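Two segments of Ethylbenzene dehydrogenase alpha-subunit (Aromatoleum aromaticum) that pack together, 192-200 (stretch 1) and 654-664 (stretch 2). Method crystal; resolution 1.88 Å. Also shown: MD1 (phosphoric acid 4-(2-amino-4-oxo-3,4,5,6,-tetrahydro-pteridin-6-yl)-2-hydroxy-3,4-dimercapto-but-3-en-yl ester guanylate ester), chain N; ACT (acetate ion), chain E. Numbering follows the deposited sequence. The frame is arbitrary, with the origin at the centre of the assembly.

Stretch 1, residues 192-200: HVHAGSIAW
Stretch 2 (654-664) WYYEKHEMTTP

A helix that begins in a buried interface can be anchored by an acid reaching in from a distant part of the chain, as ethylbenzene dehydrogenase illustrates. A type I turn from Val193 to Gly196, closed by Gly196 N to Val193 O at 2.7 Å, delivers the chain into a helix starting at Ser197. In the second stretch, a type II turn, Trp654 to Glu657, precedes a corner at Lys658 and a strand through Met661. CA atoms pair Ala195 with Trp654 (7.3 Å), Gly196 with Glu660 (6.5 Å) and Ser197 with Thr663 (6.9 Å).

Hydrogen bonds make up the polar contacts, two of them to the Glu660 carboxylate. Glu660 (chi1 -100°, chi2 -70°, chi3 -4°) accepts Ile198 N at OE2 (2.8 Å); its OE1 accepts Ser197 OG (3.0 Å; chi1 p) and its own neighbour Met661 N (2.8 Å). Gly196, the N-cap, has phi/psi 121/149, where a CB would be jammed against the carbonyl O of the preceding residue, Ala195; an ideal CB would also lie 2.1 Å from Glu660 OE2.

Carbonyls of the first turn take the remaining donors. Lys658, chi1 p and then extended (t, t, t), gives NZ to Ala195 O and to MD1 O6, each 2.9 Å; Tyr655 OH (chi1 m) donates to His194 O at 3.2 Å. Water 2 links Ser197 N (2.9 Å) to Met661 O (2.8 Å).

Apolar packing is modest within 405 Å² buried: Thr663 CG2 meets Val193 CG1 (3.9 Å) and Ser197 CB (3.7 Å), while Ile198 (m, t) points toward the second stretch and brings CD1 to 3.5 Å from His659 O.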

# COMPACT_ATOMS: atom_id res chain seq x y z
N HIS A 192 -1.28 -11.28 15.28
CA HIS A 192 -1.69 -11.48 13.91
C HIS A 192 -0.75 -12.47 13.24
O HIS A 192 0.04 -13.13 13.92
CB HIS A 192 -1.77 -10.14 13.16
CG HIS A 192 -2.91 -10.07 12.20
ND1 HIS A 192 -3.22 -11.10 11.34
CD2 HIS A 192 -3.80 -9.07 11.92
CE1 HIS A 192 -4.29 -10.77 10.62
NE2 HIS A 192 -4.64 -9.54 10.94
N VAL A 193 -0.86 -12.65 11.93
CA VAL A 193 -0.15 -13.69 11.23
C VAL A 193 1.02 -13.09 10.44
O VAL A 193 1.67 -13.78 9.67
CB VAL A 193 -1.12 -14.52 10.34
CG1 VAL A 193 -0.44 -15.79 9.77
CG2 VAL A 193 -2.35 -14.88 11.16
N HIS A 194 1.32 -11.81 10.68
CA HIS A 194 2.28 -11.13 9.81
C HIS A 194 3.64 -11.78 9.84
O HIS A 194 4.39 -11.69 8.88
CB HIS A 194 2.49 -9.69 10.22
CG HIS A 194 1.24 -8.95 10.50
ND1 HIS A 194 0.24 -8.78 9.57
CD2 HIS A 194 0.82 -8.31 11.62
CE1 HIS A 194 -0.74 -8.09 10.10
NE2 HIS A 194 -0.41 -7.77 11.35
N ALA A 195 4.00 -12.34 11.00
CA ALA A 195 5.31 -12.94 11.23
C ALA A 195 5.36 -14.29 10.54
O ALA A 195 6.41 -14.91 10.49
CB ALA A 195 5.55 -13.12 12.73
N GLY A 196 4.20 -14.76 10.09
CA GLY A 196 4.08 -16.05 9.44
C GLY A 196 3.12 -16.97 10.16
O GLY A 196 2.94 -16.87 11.36
N SER A 197 2.48 -17.83 9.39
CA SER A 197 1.59 -18.88 9.89
C SER A 197 2.29 -19.72 10.94
O SER A 197 1.65 -20.13 11.91
CB SER A 197 1.08 -19.75 8.72
OG SER A 197 2.13 -20.40 8.07
N ILE A 198 3.59 -19.95 10.76
CA ILE A 198 4.34 -20.78 11.67
C ILE A 198 4.59 -20.00 12.95
O ILE A 198 4.44 -20.52 14.02
CB ILE A 198 5.68 -21.24 11.04
CG1 ILE A 198 5.46 -22.08 9.76
CG2 ILE A 198 6.53 -22.03 12.05
CD1 ILE A 198 6.71 -22.26 8.91
N ALA A 199 4.91 -18.72 12.83
CA ALA A 199 5.02 -17.85 14.02
C ALA A 199 3.69 -17.74 14.77
O ALA A 199 3.67 -17.76 15.98
CB ALA A 199 5.48 -16.47 13.57
N TRP A 200 2.58 -17.64 14.05
CA TRP A 200 1.24 -17.61 14.69
C TRP A 200 0.99 -18.95 15.42
O TRP A 200 0.63 -18.99 16.63
CB TRP A 200 0.12 -17.30 13.67
CG TRP A 200 -1.14 -17.02 14.41
CD1 TRP A 200 -1.59 -15.81 14.85
CD2 TRP A 200 -2.03 -18.00 14.96
NE1 TRP A 200 -2.75 -15.97 15.56
CE2 TRP A 200 -3.05 -17.30 15.64
CE3 TRP A 200 -2.13 -19.38 14.84
CZ2 TRP A 200 -4.11 -17.94 16.26
CZ3 TRP A 200 -3.19 -20.04 15.53
CH2 TRP A 200 -4.16 -19.30 16.20
N TRP A 654 12.90 -12.17 8.95
CA TRP A 654 11.79 -11.55 8.23
C TRP A 654 11.48 -12.35 6.95
O TRP A 654 11.94 -13.46 6.76
CB TRP A 654 12.15 -10.08 7.90
CG TRP A 654 11.05 -9.10 8.07
CD1 TRP A 654 9.72 -9.36 8.18
CD2 TRP A 654 11.18 -7.68 8.15
NE1 TRP A 654 9.02 -8.21 8.34
CE2 TRP A 654 9.90 -7.16 8.35
CE3 TRP A 654 12.28 -6.79 8.09
CZ2 TRP A 654 9.65 -5.79 8.45
CZ3 TRP A 654 12.03 -5.42 8.19
CH2 TRP A 654 10.73 -4.94 8.39
N TYR A 655 10.72 -11.75 6.04
CA TYR A 655 10.30 -12.47 4.83
C TYR A 655 11.54 -12.71 3.98
O TYR A 655 12.45 -11.86 3.91
CB TYR A 655 9.20 -11.75 4.03
CG TYR A 655 8.17 -11.10 4.93
CD1 TYR A 655 7.80 -11.66 6.16
CD2 TYR A 655 7.61 -9.88 4.58
CE1 TYR A 655 6.89 -11.05 6.97
CE2 TYR A 655 6.71 -9.26 5.39
CZ TYR A 655 6.37 -9.83 6.57
OH TYR A 655 5.51 -9.17 7.34
N TYR A 656 11.57 -13.89 3.37
CA TYR A 656 12.70 -14.36 2.54
C TYR A 656 13.84 -14.93 3.36
O TYR A 656 14.81 -15.47 2.80
CB TYR A 656 13.33 -13.30 1.65
CG TYR A 656 12.47 -12.44 0.76
CD1 TYR A 656 11.15 -12.77 0.44
CD2 TYR A 656 13.02 -11.27 0.22
CE1 TYR A 656 10.38 -11.94 -0.37
CE2 TYR A 656 12.28 -10.44 -0.57
CZ TYR A 656 10.95 -10.78 -0.90
OH TYR A 656 10.22 -9.96 -1.70
N GLU A 657 13.74 -14.83 4.67
CA GLU A 657 14.85 -15.21 5.58
C GLU A 657 14.50 -16.42 6.44
O GLU A 657 15.27 -16.82 7.33
CB GLU A 657 15.20 -14.07 6.51
CG GLU A 657 15.74 -12.83 5.81
CD GLU A 657 16.06 -11.70 6.78
OE1 GLU A 657 15.49 -11.70 7.88
OE2 GLU A 657 16.87 -10.81 6.42
N LYS A 658 13.33 -17.00 6.15
CA LYS A 658 12.81 -18.16 6.85
C LYS A 658 11.77 -18.84 5.98
O LYS A 658 11.02 -18.20 5.24
CB LYS A 658 12.19 -17.77 8.17
CG LYS A 658 10.97 -16.87 8.05
CD LYS A 658 10.66 -16.20 9.43
CE LYS A 658 9.52 -15.23 9.19
NZ LYS A 658 9.26 -14.34 10.36
N HIS A 659 11.73 -20.16 6.04
CA HIS A 659 10.73 -20.89 5.22
C HIS A 659 9.34 -20.58 5.77
O HIS A 659 9.14 -20.51 7.01
CB HIS A 659 10.94 -22.37 5.29
CG HIS A 659 12.30 -22.81 4.88
ND1 HIS A 659 13.36 -22.84 5.75
CD2 HIS A 659 12.77 -23.26 3.69
CE1 HIS A 659 14.44 -23.27 5.12
NE2 HIS A 659 14.10 -23.55 3.87
N GLU A 660 8.40 -20.35 4.85
CA GLU A 660 7.01 -20.08 5.22
C GLU A 660 6.08 -20.38 4.08
O GLU A 660 6.49 -20.76 2.99
CB GLU A 660 6.87 -18.60 5.64
CG GLU A 660 6.85 -18.35 7.14
CD GLU A 660 5.58 -18.86 7.80
OE1 GLU A 660 4.69 -19.33 7.06
OE2 GLU A 660 5.47 -18.78 9.03
N MET A 661 4.79 -20.23 4.36
CA MET A 661 3.79 -20.34 3.34
C MET A 661 2.81 -19.22 3.58
O MET A 661 2.52 -18.94 4.74
CB MET A 661 3.07 -21.64 3.53
CG MET A 661 2.14 -22.02 2.47
SD MET A 661 1.75 -23.77 2.76
CE MET A 661 0.97 -23.65 4.33
N THR A 662 2.30 -18.61 2.52
CA THR A 662 1.31 -17.56 2.70
C THR A 662 -0.02 -18.13 3.22
O THR A 662 -0.18 -19.34 3.35
CB THR A 662 1.09 -16.84 1.40
OG1 THR A 662 0.70 -17.79 0.42
CG2 THR A 662 2.38 -16.16 0.96
N THR A 663 -0.92 -17.26 3.65
CA THR A 663 -2.18 -17.67 4.25
C THR A 663 -3.29 -17.05 3.44
O THR A 663 -3.82 -15.99 3.80
CB THR A 663 -2.30 -17.19 5.71
OG1 THR A 663 -2.18 -15.75 5.76
CG2 THR A 663 -1.19 -17.82 6.54
N PRO A 664 -3.64 -17.68 2.33
CA PRO A 664 -4.64 -17.10 1.43
C PRO A 664 -6.10 -17.30 1.92
O PRO A 664 -6.40 -18.20 2.75
CB PRO A 664 -4.43 -17.91 0.15
CG PRO A 664 -4.04 -19.23 0.66
CD PRO A 664 -3.17 -18.98 1.83
PB MD1 N . -1.11 -5.04 13.99
O3B MD1 N . -0.13 -4.37 12.95
O1B MD1 N . -1.16 -6.49 13.66
O2B MD1 N . -0.91 -4.54 15.37
O3A MD1 N . -2.50 -4.42 13.54
C10 MD1 N . -3.35 -5.04 12.56
C11 MD1 N . -4.45 -4.02 12.32
O11 MD1 N . -3.82 -3.02 11.45
C12 MD1 N . -5.60 -4.65 11.58
S12 MD1 N . -5.44 -6.14 10.76
C13 MD1 N . -6.81 -4.01 11.48
S13 MD1 N . -8.11 -4.66 10.61
C14 MD1 N . -7.09 -2.71 12.15
N15 MD1 N . -7.44 -1.59 11.34
C16 MD1 N . -7.59 -0.34 11.88
C15 MD1 N . -8.05 0.66 11.05
O14 MD1 N . -8.34 0.43 9.84
N17 MD1 N . -8.09 1.89 11.61
C17 MD1 N . -7.77 2.10 12.95
N16 MD1 N . -7.88 3.35 13.40
N18 MD1 N . -7.38 1.09 13.74
C20 MD1 N . -7.29 -0.11 13.22
N8 MD1 N . -6.94 -1.15 14.03
C7 MD1 N . -6.73 -2.50 13.59
PA MD1 N . 1.32 -3.69 13.08
O1A MD1 N . 1.92 -3.79 11.71
O2A MD1 N . 1.14 -2.33 13.63
O5' MD1 N . 2.14 -4.56 14.11
C5' MD1 N . 2.55 -5.85 13.67
C4' MD1 N . 3.98 -6.03 13.93
O4' MD1 N . 4.29 -7.26 13.30
C1' MD1 N . 5.66 -7.14 12.92
N9 MD1 N . 6.10 -8.10 11.90
C4 MD1 N . 6.85 -9.16 12.18
N3 MD1 N . 7.33 -9.59 13.37
C2 MD1 N . 8.07 -10.70 13.43
N2 MD1 N . 8.54 -11.15 14.62
N1 MD1 N . 8.39 -11.33 12.25
C6 MD1 N . 7.94 -10.95 11.01
O6 MD1 N . 8.23 -11.63 10.02
C5 MD1 N . 7.12 -9.81 10.96
N7 MD1 N . 6.53 -9.12 9.99
C8 MD1 N . 5.91 -8.09 10.58
C2' MD1 N . 5.79 -5.72 12.38
O2' MD1 N . 7.13 -5.19 12.44
C3' MD1 N . 4.77 -4.93 13.21
O3' MD1 N . 5.42 -4.07 14.19
C ACT E . -7.23 -9.42 8.85
O ACT E . -6.70 -8.57 9.54
OXT ACT E . -7.80 -8.93 7.83
CH3 ACT E . -7.21 -10.86 9.23
O HOH W 1 7.47 -17.73 10.70
O HOH W 2 2.33 -16.91 6.61